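Local coordinates for sugar-binding transcriptional regulator, LacI family (Enterococcus faecalis, PDB 3CS3), which probably acts as a sugar-responsive transcription factor that binds regulatory DNA, its sugar-binding part having the periplasmic binding protein fold, at residues T176-D180 with K205-I209; G117-V121 with I149-I153. Residues are numbered along the deposited sequence.

In the fold
Both interactions lie in one lobe of the periplasmic binding protein-like fold, on its four-stranded parallel sheet, ordered 151-155, 121-125, 179-183, 207-210. Interaction 2 pairs the first two of these strands and interaction 1 the last two, so each includes one outermost strand of the sheet within the chain. They follow in series along the chain, interaction 2 closing before interaction 1 opens, and their centres are 11 Å apart. They meet where the chain enters the two inner strands: D180 OD2 of interaction 1 lies 2.9 Å from S118 OG of interaction 2, a probable hydrogen bond, and T176 packs on K119 and K120. Together they pair the N-terminal beginnings of all four strands of this lobe's sheet.

Interaction 1 of 2, residues T176-D180 with K205-I209; sequences TEPVD and KDIRI
Segments 176-180 and 205-209 run parallel, with V179 facing I207 (CA-CA 4.5 Å) and D180 facing R208 (CA-CA 4.9 Å). P178 and D206 are still loop; V179-D180 and I207-R208 are extended (I207 phi/psi -135/118). V179 brackets I207 through its backbone: V179 N donates to D206 O (3.0 Å), and R208 N donates to V179 O (2.8 Å). On one face of the sheet V179 and I207, both with chi1 t, meet CB to CB at 4.3 Å; I207 also packs on V192 and V196 of helix 186-196. This is the strand pairing of a beta-alpha-beta unit, 179-183, 186-196 and 207-210, in the periplasmic binding protein-like fold. On the other face R208 (chi1 m, chi2 t, chi3 m) brings its guanidinium against the D180 carboxylate (chi1 m, chi2 -6°). The resulting salt bridge is two-pronged, R208 NE to D180 OD1 at 2.8 Å and R208 NH2 to D180 OD2 at 2.7 Å. The ring of P178 lies over one face of this guanidinium, P178 CB being 3.7 Å from R208 NE.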
# COMPACT_ATOMS: atom_id res chain seq x y z
N THR A 176 -1.96 -29.35 -18.00
CA THR A 176 -1.70 -30.65 -17.35
C THR A 176 -2.59 -30.82 -16.11
O THR A 176 -3.26 -29.87 -15.70
CB THR A 176 -0.19 -30.81 -17.00
OG1 THR A 176 0.60 -29.99 -17.86
CG2 THR A 176 0.25 -32.27 -17.16
N GLU A 177 -2.59 -32.02 -15.53
CA GLU A 177 -3.59 -32.43 -14.53
C GLU A 177 -3.67 -31.48 -13.31
O GLU A 177 -4.74 -30.91 -13.07
CB GLU A 177 -3.44 -33.92 -14.13
CG GLU A 177 -2.94 -34.87 -15.25
CD GLU A 177 -3.81 -34.85 -16.50
OE1 GLU A 177 -5.05 -34.96 -16.38
OE2 GLU A 177 -3.25 -34.74 -17.61
N PRO A 178 -2.56 -31.30 -12.55
CA PRO A 178 -2.52 -30.03 -11.82
C PRO A 178 -1.80 -28.93 -12.62
O PRO A 178 -0.81 -29.21 -13.30
CB PRO A 178 -1.74 -30.38 -10.54
CG PRO A 178 -1.14 -31.76 -10.78
CD PRO A 178 -1.41 -32.15 -12.20
N VAL A 179 -2.33 -27.71 -12.56
CA VAL A 179 -1.67 -26.56 -13.17
C VAL A 179 -0.66 -25.97 -12.18
O VAL A 179 -1.04 -25.47 -11.13
CB VAL A 179 -2.68 -25.46 -13.60
CG1 VAL A 179 -1.95 -24.27 -14.23
CG2 VAL A 179 -3.70 -26.02 -14.57
N ASP A 180 0.62 -26.05 -12.51
CA ASP A 180 1.67 -25.57 -11.62
C ASP A 180 2.17 -24.20 -12.03
O ASP A 180 2.63 -24.01 -13.16
CB ASP A 180 2.81 -26.59 -11.53
CG ASP A 180 2.38 -27.86 -10.81
OD1 ASP A 180 1.25 -27.89 -10.28
OD2 ASP A 180 3.17 -28.82 -10.76
N LYS A 205 -5.14 -27.83 -5.09
CA LYS A 205 -5.47 -29.15 -5.64
C LYS A 205 -5.39 -29.14 -7.17
O LYS A 205 -4.57 -29.86 -7.76
CB LYS A 205 -6.86 -29.59 -5.17
CG LYS A 205 -7.33 -30.94 -5.72
CD LYS A 205 -8.84 -31.08 -5.63
CE LYS A 205 -9.36 -32.22 -6.49
NZ LYS A 205 -10.84 -32.16 -6.63
N ASP A 206 -6.24 -28.34 -7.81
CA ASP A 206 -6.33 -28.28 -9.27
C ASP A 206 -5.30 -27.33 -9.86
O ASP A 206 -4.84 -27.51 -10.99
CB ASP A 206 -7.73 -27.83 -9.71
CG ASP A 206 -8.84 -28.68 -9.11
OD1 ASP A 206 -8.63 -29.90 -8.89
OD2 ASP A 206 -9.93 -28.13 -8.87
N ILE A 207 -4.97 -26.30 -9.09
CA ILE A 207 -3.96 -25.32 -9.48
C ILE A 207 -3.03 -25.06 -8.29
O ILE A 207 -3.47 -24.61 -7.23
CB ILE A 207 -4.59 -24.02 -10.08
CG1 ILE A 207 -3.54 -22.90 -10.21
CG2 ILE A 207 -5.81 -23.55 -9.27
CD1 ILE A 207 -3.89 -21.84 -11.24
N ARG A 208 -1.76 -25.38 -8.47
CA ARG A 208 -0.76 -25.24 -7.42
C ARG A 208 0.14 -24.04 -7.68
O ARG A 208 0.66 -23.88 -8.79
CB ARG A 208 0.07 -26.52 -7.30
CG ARG A 208 -0.74 -27.79 -7.10
CD ARG A 208 0.16 -28.99 -6.83
NE ARG A 208 0.87 -29.44 -8.03
CZ ARG A 208 1.66 -30.51 -8.08
NH1 ARG A 208 1.86 -31.25 -7.00
NH2 ARG A 208 2.27 -30.84 -9.22
N ILE A 209 0.31 -23.19 -6.67
CA ILE A 209 1.01 -21.91 -6.85
C ILE A 209 2.08 -21.62 -5.79
O ILE A 209 1.92 -21.97 -4.62
CB ILE A 209 -0.02 -20.73 -7.02
CG1 ILE A 209 0.67 -19.45 -7.52
CG2 ILE A 209 -0.80 -20.49 -5.74
CD1 ILE A 209 -0.25 -18.55 -8.33

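Interaction 2 of 2, residues G117-V121 with I149-I153; sequences GSKKV and IPYEI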
# COMPACT_ATOMS: atom_id res chain seq x y z
N GLY A 117 7.81 -33.36 -8.55
CA GLY A 117 7.73 -34.01 -9.86
C GLY A 117 6.75 -33.36 -10.82
O GLY A 117 5.93 -34.05 -11.44
N SER A 118 6.86 -32.04 -10.97
CA SER A 118 5.99 -31.28 -11.86
C SER A 118 6.16 -31.69 -13.32
O SER A 118 7.27 -31.97 -13.77
CB SER A 118 6.25 -29.79 -11.71
OG SER A 118 5.98 -29.37 -10.38
N LYS A 119 5.05 -31.73 -14.04
CA LYS A 119 5.04 -32.12 -15.45
C LYS A 119 5.19 -30.92 -16.38
O LYS A 119 5.65 -31.07 -17.51
CB LYS A 119 3.76 -32.91 -15.78
CG LYS A 119 3.58 -34.20 -14.97
CD LYS A 119 4.68 -35.22 -15.28
CE LYS A 119 4.68 -36.38 -14.30
NZ LYS A 119 5.84 -37.29 -14.52
N LYS A 120 4.76 -29.76 -15.90
CA LYS A 120 4.96 -28.48 -16.58
C LYS A 120 4.86 -27.37 -15.53
O LYS A 120 4.04 -27.45 -14.61
CB LYS A 120 3.91 -28.24 -17.68
CG LYS A 120 4.37 -27.24 -18.74
CD LYS A 120 3.27 -26.27 -19.17
CE LYS A 120 2.45 -26.81 -20.32
NZ LYS A 120 1.65 -25.73 -20.96
N VAL A 121 5.69 -26.34 -15.66
CA VAL A 121 5.64 -25.21 -14.76
C VAL A 121 5.32 -23.95 -15.56
O VAL A 121 5.97 -23.67 -16.55
CB VAL A 121 6.97 -25.04 -13.96
CG1 VAL A 121 6.96 -23.76 -13.13
CG2 VAL A 121 7.18 -26.23 -13.05
N ILE A 149 12.02 -30.52 -17.01
CA ILE A 149 10.65 -30.04 -16.83
C ILE A 149 10.36 -28.92 -17.83
O ILE A 149 11.08 -27.93 -17.88
CB ILE A 149 10.38 -29.55 -15.38
CG1 ILE A 149 10.62 -30.69 -14.38
CG2 ILE A 149 8.95 -29.02 -15.22
CD1 ILE A 149 10.81 -30.22 -12.94
N PRO A 150 9.31 -29.12 -18.66
CA PRO A 150 8.81 -28.10 -19.58
C PRO A 150 8.28 -26.87 -18.86
O PRO A 150 7.86 -26.95 -17.69
CB PRO A 150 7.64 -28.79 -20.30
CG PRO A 150 7.76 -30.20 -20.01
CD PRO A 150 8.57 -30.38 -18.78
N TYR A 151 8.28 -25.74 -19.56
CA TYR A 151 7.77 -24.50 -19.01
C TYR A 151 7.14 -23.61 -20.08
O TYR A 151 7.47 -23.69 -21.26
CB TYR A 151 8.85 -23.74 -18.22
CG TYR A 151 10.05 -23.24 -19.03
CD1 TYR A 151 11.28 -23.89 -18.95
CD2 TYR A 151 9.95 -22.11 -19.83
CE1 TYR A 151 12.38 -23.43 -19.67
CE2 TYR A 151 11.04 -21.65 -20.56
CZ TYR A 151 12.25 -22.31 -20.48
OH TYR A 151 13.33 -21.84 -21.20
N GLU A 152 6.23 -22.75 -19.63
CA GLU A 152 5.73 -21.64 -20.44
C GLU A 152 5.90 -20.36 -19.63
O GLU A 152 5.60 -20.32 -18.44
CB GLU A 152 4.26 -21.87 -20.80
CG GLU A 152 3.70 -20.83 -21.78
CD GLU A 152 2.44 -21.28 -22.48
OE1 GLU A 152 1.57 -21.93 -21.85
OE2 GLU A 152 2.31 -20.97 -23.69
N ILE A 153 6.40 -19.32 -20.29
CA ILE A 153 6.59 -18.00 -19.69
C ILE A 153 5.39 -17.12 -20.04
O ILE A 153 5.10 -16.90 -21.22
CB ILE A 153 7.90 -17.33 -20.18
CG1 ILE A 153 9.12 -18.14 -19.74
CG2 ILE A 153 8.00 -15.88 -19.69
CD1 ILE A 153 10.40 -17.77 -20.44
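In the periplasmic binding protein-like fold, this contact begins the parallel pairing of strands 121-125 and 151-155, with helix 131-146 lying between them in sequence. G117 ends helix 102-115 in a Schellman motif, its positive phi (75°) being readily tolerated by glycine, and the chain then passes through S118-K120 into the strand. Two backbone hydrogen bonds set the register, opposing V121 and Y151 (CA-CA 4.8 Å): V121 N donates to P150 O at 3.0 Å, and E152 N donates to V121 O at 3.2 Å. CA-H...O contacts add to them, from K120 CA to P150 O (3.5 Å) and from Y151 CA to V121 O (3.2 Å). Apolar packing joins I149 CG2 to V121 CG2 at 4.0 Å; L144 of helix 131-146 touches both residues. Van der Waals contacts with backbone carbonyls put I149 CG1 3.6 Å from S118 O and P150 CD 3.3 Å from K119 O. Among the polar side chains, S118 OG has its strongest partner in F113 O, with a probable hydrogen bond to D180 OD2. K120 NZ is hydrogen-bonded to Q175 OE1, and across the two segments it makes a long salt bridge, 3.9 Å from E152 OE1.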